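Local coordinates for protein ancestral D-type dye decolorizing peroxidase (Geotrichum candidum, PDB 7ANV) that probably uses haem and a peroxide to oxidise dyes and other organic substrates, as an ancestral fungal dye-decolorizing peroxidase, at residues F430-G435 with R444-T449; L254-P259 with L464-R469; G200-A205 with S362-R367. All blocks are in the same frame, centred on the assembly; numbering follows the deposited sequence.

Contact 1 (F430-G435 with R444-T449); sequences FDPIIG and RTMSGT. With HEM (protoporphyrin IX containing Fe), chain B.
Phe430 and Arg444 show how one long side chain can serve two surfaces at once: the aliphatic part of Arg444 covers the Phe430 ring and its NH1 meets the carbonyl of Gly435. The motif is a loop folded by an Asx turn at Asp431, set against the short strand 445-446. CG of Arg444 lies over one face of the Phe430 ring in a CH-pi contact, 4.1 Å from the centroid and shifted toward the rim. A turn about the CG-CD bond (chi3 -48°) then carries the guanidinium past the ring, its plane 59° from that of the phenyl group. The bond from Arg444 NH1 to Gly435 O, 2.7 Å long, is bent and weak. At the ring's edge, in its plane, lies Thr445 O, which accepts from Phe430 N at 3.0 Å, tying loop to strand. Met446 has CG anti to the backbone N (chi1 177°) and is extended throughout, which brings its SD to 3.7 Å from CG of Pro432; Leu290 of helix 279-291 touches both residues. Asp431 points away from the strand, and its OD2 bonds to His342 ND1, reminiscent of the aspartate-histidine pair of haem peroxidases. Its OD1 accepts from two backbone nitrogens, Ile433 N and Ile434 N, fixing the turn. Next in the turn, Ile434 meets the haem, its CG2 3.3 Å from the meso carbon CHC.

Contact 2 (L254-P259 with L464-R469); sequences LQQLVP and LFVVPR. With HEM (protoporphyrin IX containing Fe), chain B.
Leu254 and Val466 pack on the haem side of a strand pair, CB of Leu254 lying 3.7 Å from CG1 of Val466. This is the tight part of the contact: the two residues and Gln256 gather round the vinyl group, with Val466 CG2 3.8 Å from haem CBB. The polar end of Gln256 is turned to Glu193, which accepts from its NE2. Pro468 continues this face, CB meeting CD2 of Leu254. Outermost strand 466-476 runs antiparallel to its inner neighbour 247-256 in a four-stranded sheet consistent with the alpha+beta barrel clan of DyP-type peroxidases; Gln255 and Val467 form the hydrogen-bonded pair, with Val467 N to Gln255 O at 2.8 Å. On the partly exposed face, Gln255, Val467 and Arg469 meet mainly through a polar grip. Arg469 holds Gln255 side-on: NE at 2.7 Å and NH2 at 2.8 Å both point at the single atom OE1 of Gln255, which lies in the guanidinium plane. Gln255 is extended (CG anti to the backbone N, chi1 -178°), delivering OE1 to that fork. CG1 of Val467 covers one guanidinium face. Leu257 CD1 comes within 3.1 Å of Leu464 O, a buried carbonyl oxygen with no polar partner in the model.

Contact 3 (G200-A205 with S362-R367); sequences GISQPA and SRRIIR. With HEM (protoporphyrin IX containing Fe), chain B; OXY (oxygen molecule), chain K.
Gln203 and Arg367 illustrate how a side-chain amide can mimic a strand neighbour: OE1 of Gln203 accepts from Arg367 N, nearly straight at 176°, while its NE2 donates to Arg367 O at 2.9 Å, both on lone pairs. With its backbone so held, Arg367 can be followed outward. CB lies 4.0 Å from Gln203 OE1, and CG carries the chain on to CD, which rests 3.5 Å from haem C1D. A bend at chi3 (-60°) lays the guanidinium over pyrrole ring D, one face toward the porphyrin. NE stands 3.4 Å from haem C3D and donates to a water that lies within hydrogen-bonding reach of Gln203 OE1 and Ile365 O. NH1 forms a salt bridge with Asp199 and a weak bond to O1 of the iron-bound oxygen molecule. NH2 has two acceptors, the propionate oxygen O2A of the haem at 2.8 Å and Ser202 O at 2.9 Å, the latter met from above its carbonyl plane. An alanine here would probably leave Asp199 without its mate and deprive Ser202 O and the propionate of their shared donor. Arg364, its chain bent twice, sets a guanidinium face against Pro204 CB, 3.8 Å from the plane and over the group's centre. Arg367 belongs to strand 366-372, an outermost strand of its sheet beside strand 391-398; Pro204 and Arg364 pack on strand 219-220, and Ile365 reaches helix 405-413.

Overall arrangement
The haem is the common element of the three contacts, which approach it from different directions. Contacts 1 and 2 are neighbours, their centres 15 Å apart, and touch: Ile433 O lies 3.2 Å from Val466 CG2, so the loop packs directly on the strand. Along the chain, contact 1 is nested within the loop that contact 2 closes. Contact 3 stands apart, with nearest atoms about 8 Å from contact 1 and about 10 Å from contact 2. It supplies several hydrogen bonds to the propionates and faces the iron-bound oxygen, whereas Ile434 approaches the opposite haem face. Contacts 3 and 2 reach the two edges of one sheet: strand 366-372, and strand 466-476 with its neighbour 247-256.

Contact 1 (F430-G435 with R444-T449)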
loop_
_atom_site.group_PDB
_atom_site.type_symbol
_atom_site.label_atom_id
_atom_site.label_comp_id
_atom_site.label_asym_id
_atom_site.label_seq_id
_atom_site.Cartn_x
_atom_site.Cartn_y
_atom_site.Cartn_z
ATOM N N PHE A 430 -11.211 12.771 9.073
ATOM C CA PHE A 430 -10.415 11.540 8.847
ATOM C C PHE A 430 -10.465 11.158 7.381
ATOM O O PHE A 430 -11.489 11.306 6.705
ATOM C CB PHE A 430 -10.982 10.405 9.695
ATOM C CG PHE A 430 -10.687 10.572 11.159
ATOM C CD1 PHE A 430 -11.464 11.373 11.979
ATOM C CD2 PHE A 430 -9.600 9.915 11.712
ATOM C CE1 PHE A 430 -11.181 11.493 13.339
ATOM C CE2 PHE A 430 -9.295 10.084 13.056
ATOM C CZ PHE A 430 -10.056 10.891 13.854
ATOM N N ASP A 431 -9.404 10.508 6.939
ATOM C CA ASP A 431 -9.399 9.728 5.680
ATOM C C ASP A 431 -10.547 8.726 5.796
ATOM O O ASP A 431 -10.574 7.918 6.739
ATOM C CB ASP A 431 -8.056 9.024 5.519
ATOM C CG ASP A 431 -7.900 8.241 4.239
ATOM O OD1 ASP A 431 -8.831 7.462 3.907
ATOM O OD2 ASP A 431 -6.823 8.387 3.630
ATOM N N PRO A 432 -11.571 8.816 4.928
ATOM C CA PRO A 432 -12.738 7.951 5.085
ATOM C C PRO A 432 -12.486 6.485 4.706
ATOM O O PRO A 432 -13.277 5.596 5.114
ATOM C CB PRO A 432 -13.733 8.570 4.101
ATOM C CG PRO A 432 -12.880 9.149 3.039
ATOM C CD PRO A 432 -11.658 9.703 3.750
ATOM N N ILE A 433 -11.361 6.220 4.021
ATOM C CA ILE A 433 -10.976 4.858 3.592
ATOM C C ILE A 433 -10.167 4.170 4.694
ATOM O O ILE A 433 -10.579 3.080 5.067
ATOM C CB ILE A 433 -10.257 4.866 2.242
ATOM C CG1 ILE A 433 -11.029 5.687 1.195
ATOM C CG2 ILE A 433 -9.949 3.463 1.766
ATOM C CD1 ILE A 433 -12.429 5.176 0.890
ATOM N N ILE A 434 -9.084 4.786 5.184
ATOM C CA ILE A 434 -8.104 4.148 6.095
ATOM C C ILE A 434 -7.989 4.883 7.431
ATOM O O ILE A 434 -7.281 4.362 8.297
ATOM C CB ILE A 434 -6.735 4.025 5.414
ATOM C CG1 ILE A 434 -6.139 5.378 5.066
ATOM C CG2 ILE A 434 -6.817 3.072 4.211
ATOM C CD1 ILE A 434 -4.629 5.342 4.843
ATOM N N GLY A 435 -8.622 6.049 7.602
ATOM C CA GLY A 435 -8.426 6.867 8.812
ATOM C C GLY A 435 -8.963 6.158 10.033
ATOM O O GLY A 435 -10.095 5.645 9.957
ATOM N N ARG A 444 -15.804 9.122 13.737
ATOM C CA ARG A 444 -15.011 9.777 12.672
ATOM C C ARG A 444 -15.970 10.683 11.912
ATOM O O ARG A 444 -17.111 10.290 11.672
ATOM C CB ARG A 444 -14.320 8.751 11.758
ATOM C CG ARG A 444 -13.310 7.832 12.431
ATOM C CD ARG A 444 -12.741 6.816 11.436
ATOM N NE ARG A 444 -13.712 6.086 10.579
ATOM C CZ ARG A 444 -13.559 5.789 9.285
ATOM N NH1 ARG A 444 -12.460 6.073 8.629
ATOM N NH2 ARG A 444 -14.501 5.128 8.615
ATOM N N THR A 445 -15.513 11.869 11.578
ATOM C CA THR A 445 -16.265 12.821 10.742
ATOM C C THR A 445 -15.383 13.201 9.560
ATOM O O THR A 445 -14.141 13.040 9.613
ATOM C CB THR A 445 -16.678 14.067 11.540
ATOM O OG1 THR A 445 -15.479 14.774 11.862
ATOM C CG2 THR A 445 -17.443 13.709 12.796
ATOM N N MET A 446 -16.006 13.751 8.542
ATOM C CA MET A 446 -15.259 14.299 7.386
ATOM C C MET A 446 -16.009 15.516 6.888
ATOM O O MET A 446 -17.207 15.390 6.688
ATOM C CB MET A 446 -15.113 13.224 6.303
ATOM C CG MET A 446 -14.451 13.703 5.086
ATOM S SD MET A 446 -14.589 12.379 3.810
ATOM C CE MET A 446 -13.574 13.158 2.564
ATOM N N SER A 447 -15.310 16.630 6.725
ATOM C CA SER A 447 -15.872 17.868 6.169
ATOM C C SER A 447 -15.595 17.898 4.668
ATOM O O SER A 447 -14.848 17.077 4.185
ATOM C CB SER A 447 -15.371 19.096 6.890
ATOM O OG SER A 447 -14.081 19.515 6.432
ATOM N N GLY A 448 -16.202 18.857 3.991
ATOM C CA GLY A 448 -15.829 19.229 2.630
ATOM C C GLY A 448 -16.442 18.375 1.559
ATOM O O GLY A 448 -16.152 18.679 0.429
ATOM N N THR A 449 -17.240 17.333 1.857
ATOM C CA THR A 449 -17.712 16.429 0.785
ATOM C C THR A 449 -18.768 17.132 -0.064
ATOM O O THR A 449 -18.865 16.786 -1.242
ATOM C CB THR A 449 -18.206 15.084 1.326
ATOM O OG1 THR A 449 -19.330 15.312 2.167
ATOM C CG2 THR A 449 -17.118 14.383 2.080
HETATM C CHA HEM B . -3.862 5.778 -3.673
HETATM C CHB HEM B . -7.424 2.783 -2.323
HETATM C CHC HEM B . -4.942 1.749 1.778
HETATM C CHD HEM B . -1.626 5.061 0.543
HETATM C C1A HEM B . -5.031 5.038 -3.651
HETATM C C2A HEM B . -6.001 5.030 -4.684
HETATM C C3A HEM B . -7.013 4.206 -4.305
HETATM C C4A HEM B . -6.656 3.669 -3.037
HETATM C CMA HEM B . -8.266 3.862 -5.093
HETATM C CAA HEM B . -5.975 5.861 -5.962
HETATM C CBA HEM B . -5.075 5.331 -7.065
HETATM C CGA HEM B . -3.782 6.079 -7.219
HETATM O O1A HEM B . -3.646 7.310 -7.099
HETATM O O2A HEM B . -2.823 5.439 -7.512
HETATM C C1B HEM B . -7.037 2.245 -1.081
HETATM C C2B HEM B . -7.794 1.255 -0.376
HETATM C C3B HEM B . -7.109 0.937 0.760
HETATM C C4B HEM B . -5.878 1.773 0.743
HETATM C CMB HEM B . -9.113 0.668 -0.797
HETATM C CAB HEM B . -7.402 -0.051 1.825
HETATM C CBB HEM B . -8.202 -1.137 1.682
HETATM C C1C HEM B . -3.818 2.588 1.823
HETATM C C2C HEM B . -2.899 2.689 2.879
HETATM C C3C HEM B . -1.982 3.662 2.522
HETATM C C4C HEM B . -2.349 4.134 1.234
HETATM C CMC HEM B . -2.937 1.869 4.161
HETATM C CAC HEM B . -0.826 4.200 3.242
HETATM C CBC HEM B . -0.713 4.146 4.561
HETATM C C1D HEM B . -1.967 5.462 -0.749
HETATM C C2D HEM B . -1.093 6.391 -1.485
HETATM C C3D HEM B . -1.736 6.598 -2.653
HETATM C C4D HEM B . -2.981 5.798 -2.613
HETATM C CMD HEM B . 0.243 7.014 -1.090
HETATM C CAD HEM B . -1.264 7.475 -3.792
HETATM C CBD HEM B . -1.618 8.959 -3.593
HETATM C CGD HEM B . -1.017 9.818 -4.667
HETATM O O1D HEM B . -1.787 10.659 -5.196
HETATM O O2D HEM B . 0.197 9.735 -4.981
HETATM N NA HEM B . -5.439 4.184 -2.635
HETATM N NB HEM B . -5.913 2.501 -0.393
HETATM N NC HEM B . -3.506 3.505 0.842
HETATM N ND HEM B . -3.102 5.155 -1.421
HETATM FE FE HEM B . -4.496 3.920 -0.921
#

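Contact 2 (L254-P259 with L464-R469)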
loop_
_atom_site.group_PDB
_atom_site.type_symbol
_atom_site.label_atom_id
_atom_site.label_comp_id
_atom_site.label_asym_id
_atom_site.label_seq_id
_atom_site.Cartn_x
_atom_site.Cartn_y
_atom_site.Cartn_z
ATOM N N LEU A 254 -5.873 -5.779 4.885
ATOM C CA LEU A 254 -6.941 -4.782 5.134
ATOM C C LEU A 254 -8.245 -5.353 4.551
ATOM O O LEU A 254 -8.455 -5.330 3.319
ATOM C CB LEU A 254 -6.602 -3.438 4.497
ATOM C CG LEU A 254 -5.288 -2.856 4.974
ATOM C CD1 LEU A 254 -4.986 -1.538 4.252
ATOM C CD2 LEU A 254 -5.289 -2.680 6.494
ATOM N N GLN A 255 -9.088 -5.850 5.444
ATOM C CA GLN A 255 -10.412 -6.382 5.049
ATOM C C GLN A 255 -11.303 -5.222 4.584
ATOM O O GLN A 255 -11.313 -4.175 5.266
ATOM C CB GLN A 255 -11.036 -7.094 6.234
ATOM C CG GLN A 255 -12.376 -7.687 5.851
ATOM C CD GLN A 255 -13.100 -8.290 7.015
ATOM O OE1 GLN A 255 -12.629 -8.263 8.151
ATOM N NE2 GLN A 255 -14.281 -8.831 6.728
ATOM N N GLN A 256 -12.059 -5.389 3.496
ATOM C CA GLN A 256 -12.983 -4.351 2.991
ATOM C C GLN A 256 -14.428 -4.822 3.118
ATOM O O GLN A 256 -14.708 -5.977 2.812
ATOM C CB GLN A 256 -12.627 -3.981 1.556
ATOM C CG GLN A 256 -11.311 -3.218 1.495
ATOM C CD GLN A 256 -10.854 -3.009 0.082
ATOM O OE1 GLN A 256 -9.981 -3.700 -0.441
ATOM N NE2 GLN A 256 -11.443 -2.013 -0.547
ATOM N N LEU A 257 -15.295 -3.918 3.577
ATOM C CA LEU A 257 -16.742 -4.180 3.762
ATOM C C LEU A 257 -17.459 -3.445 2.625
ATOM O O LEU A 257 -17.816 -2.257 2.766
ATOM C CB LEU A 257 -17.156 -3.656 5.140
ATOM C CG LEU A 257 -16.418 -4.287 6.318
ATOM C CD1 LEU A 257 -16.978 -3.719 7.624
ATOM C CD2 LEU A 257 -16.500 -5.791 6.298
ATOM N N VAL A 258 -17.555 -4.118 1.474
ATOM C CA VAL A 258 -17.957 -3.481 0.195
ATOM C C VAL A 258 -19.439 -3.118 0.212
ATOM O O VAL A 258 -19.808 -1.954 -0.023
ATOM C CB VAL A 258 -17.496 -4.336 -1.001
ATOM C CG1 VAL A 258 -17.932 -3.736 -2.322
ATOM C CG2 VAL A 258 -15.975 -4.457 -0.967
ATOM N N PRO A 259 -20.359 -4.023 0.576
ATOM C CA PRO A 259 -21.772 -3.641 0.615
ATOM C C PRO A 259 -22.033 -2.505 1.615
ATOM O O PRO A 259 -22.872 -1.632 1.316
ATOM C CB PRO A 259 -22.481 -4.936 1.055
ATOM C CG PRO A 259 -21.520 -6.013 0.704
ATOM C CD PRO A 259 -20.133 -5.437 0.890
ATOM N N LEU A 464 -16.114 0.467 10.642
ATOM C CA LEU A 464 -15.161 0.927 9.604
ATOM C C LEU A 464 -15.494 0.265 8.263
ATOM O O LEU A 464 -15.967 -0.865 8.260
ATOM C CB LEU A 464 -13.736 0.534 9.996
ATOM C CG LEU A 464 -13.263 1.063 11.333
ATOM C CD1 LEU A 464 -11.877 0.532 11.625
ATOM C CD2 LEU A 464 -13.301 2.586 11.364
ATOM N N PHE A 465 -15.075 0.875 7.168
ATOM C CA PHE A 465 -15.156 0.250 5.827
ATOM C C PHE A 465 -13.969 -0.668 5.599
ATOM O O PHE A 465 -14.061 -1.525 4.753
ATOM C CB PHE A 465 -15.103 1.299 4.727
ATOM C CG PHE A 465 -16.211 2.304 4.831
ATOM C CD1 PHE A 465 -17.522 1.881 4.950
ATOM C CD2 PHE A 465 -15.925 3.665 4.722
ATOM C CE1 PHE A 465 -18.543 2.818 5.060
ATOM C CE2 PHE A 465 -16.952 4.588 4.776
ATOM C CZ PHE A 465 -18.251 4.156 4.987
ATOM N N VAL A 466 -12.851 -0.348 6.226
ATOM C CA VAL A 466 -11.567 -1.089 6.109
ATOM C C VAL A 466 -11.178 -1.544 7.508
ATOM O O VAL A 466 -11.133 -0.699 8.432
ATOM C CB VAL A 466 -10.483 -0.233 5.439
ATOM C CG1 VAL A 466 -9.160 -0.948 5.482
ATOM C CG2 VAL A 466 -10.896 0.107 4.018
ATOM N N VAL A 467 -10.994 -2.840 7.687
ATOM C CA VAL A 467 -10.722 -3.430 9.023
ATOM C C VAL A 467 -9.345 -4.065 8.962
ATOM O O VAL A 467 -9.136 -5.058 8.234
ATOM C CB VAL A 467 -11.775 -4.460 9.449
ATOM C CG1 VAL A 467 -11.435 -5.007 10.818
ATOM C CG2 VAL A 467 -13.187 -3.868 9.419
ATOM N N PRO A 468 -8.334 -3.488 9.631
ATOM C CA PRO A 468 -7.017 -4.115 9.618
ATOM C C PRO A 468 -7.093 -5.498 10.290
ATOM O O PRO A 468 -7.702 -5.628 11.366
ATOM C CB PRO A 468 -6.132 -3.160 10.410
ATOM C CG PRO A 468 -6.916 -1.836 10.370
ATOM C CD PRO A 468 -8.370 -2.265 10.453
ATOM N N ARG A 469 -6.464 -6.503 9.664
ATOM C CA ARG A 469 -6.446 -7.892 10.173
ATOM C C ARG A 469 -5.022 -8.315 10.531
ATOM O O ARG A 469 -4.849 -9.426 11.043
ATOM C CB ARG A 469 -7.127 -8.809 9.169
ATOM C CG ARG A 469 -8.602 -8.498 9.005
ATOM C CD ARG A 469 -9.376 -8.716 10.301
ATOM N NE ARG A 469 -10.822 -8.490 10.166
ATOM C CZ ARG A 469 -11.703 -8.388 11.172
ATOM N NH1 ARG A 469 -11.303 -8.455 12.435
ATOM N NH2 ARG A 469 -12.987 -8.191 10.896
HETATM C CHA HEM B . -3.862 5.778 -3.673
HETATM C CHB HEM B . -7.424 2.783 -2.323
HETATM C CHC HEM B . -4.942 1.749 1.778
HETATM C CHD HEM B . -1.626 5.061 0.543
HETATM C C1A HEM B . -5.031 5.038 -3.651
HETATM C C2A HEM B . -6.001 5.030 -4.684
HETATM C C3A HEM B . -7.013 4.206 -4.305
HETATM C C4A HEM B . -6.656 3.669 -3.037
HETATM C CMA HEM B . -8.266 3.862 -5.093
HETATM C CAA HEM B . -5.975 5.861 -5.962
HETATM C CBA HEM B . -5.075 5.331 -7.065
HETATM C CGA HEM B . -3.782 6.079 -7.219
HETATM O O1A HEM B . -3.646 7.310 -7.099
HETATM O O2A HEM B . -2.823 5.439 -7.512
HETATM C C1B HEM B . -7.037 2.245 -1.081
HETATM C C2B HEM B . -7.794 1.255 -0.376
HETATM C C3B HEM B . -7.109 0.937 0.760
HETATM C C4B HEM B . -5.878 1.773 0.743
HETATM C CMB HEM B . -9.113 0.668 -0.797
HETATM C CAB HEM B . -7.402 -0.051 1.825
HETATM C CBB HEM B . -8.202 -1.137 1.682
HETATM C C1C HEM B . -3.818 2.588 1.823
HETATM C C2C HEM B . -2.899 2.689 2.879
HETATM C C3C HEM B . -1.982 3.662 2.522
HETATM C C4C HEM B . -2.349 4.134 1.234
HETATM C CMC HEM B . -2.937 1.869 4.161
HETATM C CAC HEM B . -0.826 4.200 3.242
HETATM C CBC HEM B . -0.713 4.146 4.561
HETATM C C1D HEM B . -1.967 5.462 -0.749
HETATM C C2D HEM B . -1.093 6.391 -1.485
HETATM C C3D HEM B . -1.736 6.598 -2.653
HETATM C C4D HEM B . -2.981 5.798 -2.613
HETATM C CMD HEM B . 0.243 7.014 -1.090
HETATM C CAD HEM B . -1.264 7.475 -3.792
HETATM C CBD HEM B . -1.618 8.959 -3.593
HETATM C CGD HEM B . -1.017 9.818 -4.667
HETATM O O1D HEM B . -1.787 10.659 -5.196
HETATM O O2D HEM B . 0.197 9.735 -4.981
HETATM N NA HEM B . -5.439 4.184 -2.635
HETATM N NB HEM B . -5.913 2.501 -0.393
HETATM N NC HEM B . -3.506 3.505 0.842
HETATM N ND HEM B . -3.102 5.155 -1.421
HETATM FE FE HEM B . -4.496 3.920 -0.921
#

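Contact 3 (G200-A205 with S362-R367)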
loop_
_atom_site.group_PDB
_atom_site.type_symbol
_atom_site.label_atom_id
_atom_site.label_comp_id
_atom_site.label_asym_id
_atom_site.label_seq_id
_atom_site.Cartn_x
_atom_site.Cartn_y
_atom_site.Cartn_z
ATOM N N GLY A 200 -3.186 1.886 -8.606
ATOM C CA GLY A 200 -1.839 1.794 -9.182
ATOM C C GLY A 200 -1.539 2.937 -10.141
ATOM O O GLY A 200 -0.670 2.767 -10.965
ATOM N N ILE A 201 -2.188 4.095 -10.007
ATOM C CA ILE A 201 -1.957 5.213 -10.943
ATOM C C ILE A 201 -0.723 6.003 -10.505
ATOM O O ILE A 201 0.084 6.303 -11.370
ATOM C CB ILE A 201 -3.215 6.085 -11.045
ATOM C CG1 ILE A 201 -4.360 5.240 -11.605
ATOM C CG2 ILE A 201 -2.936 7.347 -11.840
ATOM C CD1 ILE A 201 -5.703 5.926 -11.559
ATOM N N SER A 202 -0.704 6.443 -9.251
ATOM C CA SER A 202 0.253 7.450 -8.747
ATOM C C SER A 202 1.332 6.761 -7.922
ATOM O O SER A 202 1.042 6.316 -6.792
ATOM C CB SER A 202 -0.432 8.529 -7.960
ATOM O OG SER A 202 0.520 9.534 -7.596
ATOM N N GLN A 203 2.562 6.821 -8.413
ATOM C CA GLN A 203 3.742 6.310 -7.679
ATOM C C GLN A 203 4.791 7.391 -7.811
ATOM O O GLN A 203 4.815 8.092 -8.816
ATOM C CB GLN A 203 4.308 5.058 -8.320
ATOM C CG GLN A 203 3.307 3.907 -8.433
ATOM C CD GLN A 203 3.168 3.020 -7.226
ATOM O OE1 GLN A 203 3.507 3.394 -6.108
ATOM N NE2 GLN A 203 2.786 1.778 -7.516
ATOM N N PRO A 204 5.727 7.483 -6.860
ATOM C CA PRO A 204 6.825 8.441 -6.994
ATOM C C PRO A 204 7.717 7.974 -8.143
ATOM O O PRO A 204 7.933 6.765 -8.371
ATOM C CB PRO A 204 7.478 8.376 -5.608
ATOM C CG PRO A 204 7.198 6.953 -5.154
ATOM C CD PRO A 204 5.787 6.686 -5.633
ATOM N N ALA A 205 8.266 8.933 -8.878
ATOM C CA ALA A 205 9.261 8.629 -9.921
ATOM C C ALA A 205 10.621 8.565 -9.246
ATOM O O ALA A 205 11.147 9.593 -8.826
ATOM C CB ALA A 205 9.216 9.697 -11.006
ATOM N N SER A 362 10.374 12.928 1.176
ATOM C CA SER A 362 10.732 11.883 2.190
ATOM C C SER A 362 9.510 11.051 2.583
ATOM O O SER A 362 9.693 10.010 3.251
ATOM C CB SER A 362 11.387 12.470 3.412
ATOM O OG SER A 362 10.501 13.373 4.039
ATOM N N ARG A 363 8.293 11.537 2.284
ATOM C CA ARG A 363 7.033 10.914 2.708
ATOM C C ARG A 363 6.517 9.968 1.625
ATOM O O ARG A 363 5.410 9.409 1.814
ATOM C CB ARG A 363 5.945 11.953 2.993
ATOM C CG ARG A 363 6.374 13.081 3.907
ATOM C CD ARG A 363 6.920 12.522 5.167
ATOM N NE ARG A 363 7.145 13.597 6.125
ATOM C CZ ARG A 363 7.793 13.408 7.262
ATOM N NH1 ARG A 363 8.234 12.200 7.557
ATOM N NH2 ARG A 363 8.010 14.417 8.094
ATOM N N ARG A 364 7.223 9.801 0.511
ATOM C CA ARG A 364 6.677 9.026 -0.620
ATOM C C ARG A 364 6.916 7.529 -0.398
ATOM O O ARG A 364 7.956 7.162 0.171
ATOM C CB ARG A 364 7.283 9.496 -1.942
ATOM C CG ARG A 364 7.018 10.970 -2.246
ATOM C CD ARG A 364 5.544 11.293 -2.292
ATOM N NE ARG A 364 4.803 10.538 -3.280
ATOM C CZ ARG A 364 4.737 10.838 -4.581
ATOM N NH1 ARG A 364 5.391 11.887 -5.066
ATOM N NH2 ARG A 364 4.071 10.058 -5.410
ATOM N N ILE A 365 5.955 6.735 -0.838
ATOM C CA ILE A 365 6.030 5.246 -0.797
ATOM C C ILE A 365 5.747 4.684 -2.184
ATOM O O ILE A 365 5.055 5.334 -3.005
ATOM C CB ILE A 365 5.073 4.682 0.262
ATOM C CG1 ILE A 365 3.616 4.998 -0.045
ATOM C CG2 ILE A 365 5.516 5.168 1.641
ATOM C CD1 ILE A 365 2.628 4.307 0.858
ATOM N N ILE A 366 6.286 3.501 -2.434
ATOM C CA ILE A 366 5.921 2.670 -3.605
ATOM C C ILE A 366 4.939 1.596 -3.150
ATOM O O ILE A 366 5.256 0.873 -2.189
ATOM C CB ILE A 366 7.195 2.072 -4.220
ATOM C CG1 ILE A 366 7.946 3.162 -4.967
ATOM C CG2 ILE A 366 6.867 0.890 -5.111
ATOM C CD1 ILE A 366 9.220 2.677 -5.582
ATOM N N ARG A 367 3.803 1.511 -3.802
ATOM C CA ARG A 367 2.716 0.579 -3.437
ATOM C C ARG A 367 2.711 -0.615 -4.398
ATOM O O ARG A 367 2.836 -0.407 -5.612
ATOM C CB ARG A 367 1.349 1.262 -3.448
ATOM C CG ARG A 367 1.271 2.347 -2.373
ATOM C CD ARG A 367 0.032 3.206 -2.430
ATOM N NE ARG A 367 -0.018 3.884 -3.714
ATOM C CZ ARG A 367 -0.959 3.773 -4.622
ATOM N NH1 ARG A 367 -2.032 3.020 -4.433
ATOM N NH2 ARG A 367 -0.827 4.417 -5.764
HETATM C CHA HEM B . -3.862 5.778 -3.673
HETATM C CHB HEM B . -7.424 2.783 -2.323
HETATM C CHC HEM B . -4.942 1.749 1.778
HETATM C CHD HEM B . -1.626 5.061 0.543
HETATM C C1A HEM B . -5.031 5.038 -3.651
HETATM C C2A HEM B . -6.001 5.030 -4.684
HETATM C C3A HEM B . -7.013 4.206 -4.305
HETATM C C4A HEM B . -6.656 3.669 -3.037
HETATM C CMA HEM B . -8.266 3.862 -5.093
HETATM C CAA HEM B . -5.975 5.861 -5.962
HETATM C CBA HEM B . -5.075 5.331 -7.065
HETATM C CGA HEM B . -3.782 6.079 -7.219
HETATM O O1A HEM B . -3.646 7.310 -7.099
HETATM O O2A HEM B . -2.823 5.439 -7.512
HETATM C C1B HEM B . -7.037 2.245 -1.081
HETATM C C2B HEM B . -7.794 1.255 -0.376
HETATM C C3B HEM B . -7.109 0.937 0.760
HETATM C C4B HEM B . -5.878 1.773 0.743
HETATM C CMB HEM B . -9.113 0.668 -0.797
HETATM C CAB HEM B . -7.402 -0.051 1.825
HETATM C CBB HEM B . -8.202 -1.137 1.682
HETATM C C1C HEM B . -3.818 2.588 1.823
HETATM C C2C HEM B . -2.899 2.689 2.879
HETATM C C3C HEM B . -1.982 3.662 2.522
HETATM C C4C HEM B . -2.349 4.134 1.234
HETATM C CMC HEM B . -2.937 1.869 4.161
HETATM C CAC HEM B . -0.826 4.200 3.242
HETATM C CBC HEM B . -0.713 4.146 4.561
HETATM C C1D HEM B . -1.967 5.462 -0.749
HETATM C C2D HEM B . -1.093 6.391 -1.485
HETATM C C3D HEM B . -1.736 6.598 -2.653
HETATM C C4D HEM B . -2.981 5.798 -2.613
HETATM C CMD HEM B . 0.243 7.014 -1.090
HETATM C CAD HEM B . -1.264 7.475 -3.792
HETATM C CBD HEM B . -1.618 8.959 -3.593
HETATM C CGD HEM B . -1.017 9.818 -4.667
HETATM O O1D HEM B . -1.787 10.659 -5.196
HETATM O O2D HEM B . 0.197 9.735 -4.981
HETATM N NA HEM B . -5.439 4.184 -2.635
HETATM N NB HEM B . -5.913 2.501 -0.393
HETATM N NC HEM B . -3.506 3.505 0.842
HETATM N ND HEM B . -3.102 5.155 -1.421
HETATM FE FE HEM B . -4.496 3.920 -0.921
HETATM O O1 OXY K . -3.350 2.190 -1.753
HETATM O O2 OXY K . -2.797 1.044 -1.839
HETATM O O HOH W 1 2.230 8.042 -4.375
HETATM O O HOH W 2 3.055 10.218 -8.341
HETATM O O HOH W 3 2.572 5.256 -4.301
#